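Local coordinates for protein uridine phosphorylase (Phytophthora capsici LT1534, PDB 6KD3) that catalyses the reversible phosphorolysis of uridine to uracil and ribose 1-phosphate, as a uridine phosphorylase of the nucleoside phosphorylase superfamily, at residues G151-T156 and A266-T271. Numbering follows the deposited sequence.
Sequences GTVVIT and AVVCVT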
ATOM      1  N   GLY A 151     -11.184  -9.763  19.881  1.00 32.15           N
ATOM      2  CA  GLY A 151     -10.106 -10.598  20.373  1.00 26.77           C
ATOM      3  C   GLY A 151     -10.025 -11.992  19.793  1.00 25.61           C
ATOM      4  O   GLY A 151      -9.222 -12.783  20.301  1.00 22.69           O
ATOM      5  N   THR A 152     -10.798 -12.315  18.734  1.00 22.87           N
ATOM      6  CA  THR A 152     -10.828 -13.662  18.155  1.00 19.69           C
ATOM      7  C   THR A 152     -10.039 -13.726  16.848  1.00 21.77           C
ATOM      8  O   THR A 152     -10.211 -12.881  15.965  1.00 20.57           O
ATOM      9  CB  THR A 152     -12.271 -14.120  17.910  1.00 16.24           C
ATOM     10  OG1 THR A 152     -13.078 -13.845  19.061  1.00 22.51           O
ATOM     11  CG2 THR A 152     -12.319 -15.592  17.662  1.00 18.34           C
ATOM     12  N   VAL A 153      -9.199 -14.763  16.713  1.00 23.18           N
ATOM     13  CA  VAL A 153      -8.156 -14.824  15.682  1.00 16.25           C
ATOM     14  C   VAL A 153      -8.614 -15.500  14.387  1.00 15.92           C
ATOM     15  O   VAL A 153      -8.009 -16.474  13.926  1.00 14.16           O
ATOM     16  CB  VAL A 153      -6.920 -15.536  16.263  1.00 12.14           C
ATOM     17  CG1 VAL A 153      -5.702 -15.386  15.348  1.00 18.73           C
ATOM     18  CG2 VAL A 153      -6.660 -15.059  17.742  1.00 14.41           C
ATOM     19  N   VAL A 154      -9.654 -14.968  13.759  1.00 19.92           N
ATOM     20  CA  VAL A 154     -10.251 -15.619  12.592  1.00 18.10           C
ATOM     21  C   VAL A 154      -9.230 -16.013  11.524  1.00 19.41           C
ATOM     22  O   VAL A 154      -8.905 -15.208  10.648  1.00 27.87           O
ATOM     23  CB  VAL A 154     -11.314 -14.704  11.966  1.00 17.57           C
ATOM     24  CG1 VAL A 154     -11.843 -15.320  10.659  1.00 19.24           C
ATOM     25  CG2 VAL A 154     -12.415 -14.454  12.950  1.00 19.37           C
ATOM     26  N   ILE A 155      -8.722 -17.249  11.560  1.00 15.16           N
ATOM     27  CA  ILE A 155      -7.870 -17.697  10.461  1.00 18.70           C
ATOM     28  C   ILE A 155      -8.700 -17.778   9.158  1.00 20.97           C
ATOM     29  O   ILE A 155      -9.934 -17.883   9.178  1.00 22.62           O
ATOM     30  CB  ILE A 155      -7.191 -19.036  10.806  1.00 17.65           C
ATOM     31  CG1 ILE A 155      -6.415 -18.896  12.104  1.00 16.15           C
ATOM     32  CG2 ILE A 155      -6.169 -19.469   9.723  1.00 24.53           C
ATOM     33  CD1 ILE A 155      -6.540 -20.124  13.005  1.00 19.71           C
ATOM     34  N   THR A 156      -8.019 -17.673   8.014  1.00 20.81           N
ATOM     35  CA  THR A 156      -8.699 -17.531   6.728  1.00 20.99           C
ATOM     36  C   THR A 156      -8.856 -18.890   6.057  1.00 22.24           C
ATOM     37  O   THR A 156      -7.922 -19.703   6.031  1.00 23.98           O
ATOM     38  CB  THR A 156      -7.941 -16.593   5.763  1.00 19.54           C
ATOM     39  OG1 THR A 156      -7.583 -15.354   6.398  1.00 16.97           O
ATOM     40  CG2 THR A 156      -8.796 -16.269   4.533  1.00 14.06           C
ATOM     41  N   ALA A 266      -1.231 -18.477   4.534  1.00 22.76           N
ATOM     42  CA  ALA A 266      -2.235 -18.379   5.587  1.00 18.36           C
ATOM     43  C   ALA A 266      -2.269 -16.946   6.117  1.00 18.38           C
ATOM     44  O   ALA A 266      -1.269 -16.230   6.071  1.00 22.22           O
ATOM     45  CB  ALA A 266      -1.946 -19.365   6.726  1.00 16.02           C
ATOM     46  N   VAL A 267      -3.415 -16.560   6.666  1.00 20.10           N
ATOM     47  CA  VAL A 267      -3.636 -15.251   7.267  1.00 17.88           C
ATOM     48  C   VAL A 267      -4.074 -15.426   8.726  1.00 26.48           C
ATOM     49  O   VAL A 267      -4.971 -16.231   9.019  1.00 21.67           O
ATOM     50  CB  VAL A 267      -4.697 -14.483   6.470  1.00 17.14           C
ATOM     51  CG1 VAL A 267      -4.920 -13.077   7.043  1.00 24.61           C
ATOM     52  CG2 VAL A 267      -4.289 -14.436   5.009  1.00 31.18           C
ATOM     53  N   VAL A 268      -3.469 -14.643   9.634  1.00 20.99           N
ATOM     54  CA  VAL A 268      -3.677 -14.764  11.081  1.00 18.03           C
ATOM     55  C   VAL A 268      -3.991 -13.378  11.649  1.00 25.84           C
ATOM     56  O   VAL A 268      -3.072 -12.602  11.929  1.00 22.97           O
ATOM     57  CB  VAL A 268      -2.464 -15.377  11.779  1.00 18.26           C
ATOM     58  CG1 VAL A 268      -2.760 -15.606  13.237  1.00 21.19           C
ATOM     59  CG2 VAL A 268      -2.077 -16.682  11.132  1.00 24.41           C
ATOM     60  N   CYS A 269      -5.281 -13.077  11.875  1.00 22.27           N
ATOM     61  CA  CYS A 269      -5.716 -11.679  11.994  1.00 21.06           C
ATOM     62  C   CYS A 269      -6.719 -11.501  13.122  1.00 20.15           C
ATOM     63  O   CYS A 269      -7.927 -11.665  12.918  1.00 22.30           O
ATOM     64  CB  CYS A 269      -6.306 -11.184  10.683  1.00 19.67           C
ATOM     65  SG  CYS A 269      -5.034 -10.655   9.557  1.00 21.73           S
ATOM     66  N   VAL A 270      -6.212 -11.111  14.292  1.00 16.73           N
ATOM     67  CA  VAL A 270      -7.043 -10.671  15.399  1.00 15.79           C
ATOM     68  C   VAL A 270      -8.122  -9.757  14.826  1.00 20.48           C
ATOM     69  O   VAL A 270      -7.836  -8.927  13.953  1.00 28.29           O
ATOM     70  CB  VAL A 270      -6.176  -9.986  16.475  1.00 12.87           C
ATOM     71  CG1 VAL A 270      -5.644  -8.697  15.981  1.00 21.18           C
ATOM     72  CG2 VAL A 270      -6.949  -9.794  17.760  1.00 20.32           C
ATOM     73  N   THR A 271      -9.387  -9.957  15.222  1.00 19.90           N
ATOM     74  CA  THR A 271     -10.459  -9.045  14.818  1.00 17.94           C
ATOM     75  C   THR A 271     -10.663  -8.016  15.910  1.00 18.43           C
ATOM     76  O   THR A 271     -10.738  -8.366  17.093  1.00 16.88           O
ATOM     77  CB  THR A 271     -11.783  -9.753  14.549  1.00 21.67           C
ATOM     78  OG1 THR A 271     -12.075 -10.679  15.614  1.00 24.07           O
ATOM     79  CG2 THR A 271     -11.749 -10.454  13.198  1.00 19.37           C
TER
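G151 and T271 are joined through their backbones: the amide N of G151 lies 3.2 Å from O of T271, with an N-H...O angle of 172°. The positive phi of G151 suits glycine. At T152 the carbonyl oxygen accepts twice from T271. OG1 of T271, 2.9 Å from T152 O, lies in the carbonyl plane on a lone pair, whereas N of T271, 3.1 Å from T152 O, stands above that plane. OG1 reaches this oxygen from between the backbone N and carbonyl carbon of T271 (chi1 47°). OG1 of T152 hydrogen-bonds to E149 O. V153 centres an inverse gamma turn, and its CG1 meets CG1 of V268 at 3.6 Å. V154 touches the methyl of T271 through CG2. Next, I155 lays CG2 3.5 Å from O of V267, to which its CA also makes a CA-H...O contact, while the hydroxyl oxygen OG1 of T156 faces the side chain of V267. Segment 151-156 runs beside the edge strand 265-269 of the parallel sheet, roughly antiparallel (148°) to 267-271. One hydroxyl and two amides thus fix G151 N and T152 O against T271 with directional bonds, whereas V153 to T156 rely on van der Waals and weak CA-H...O contact.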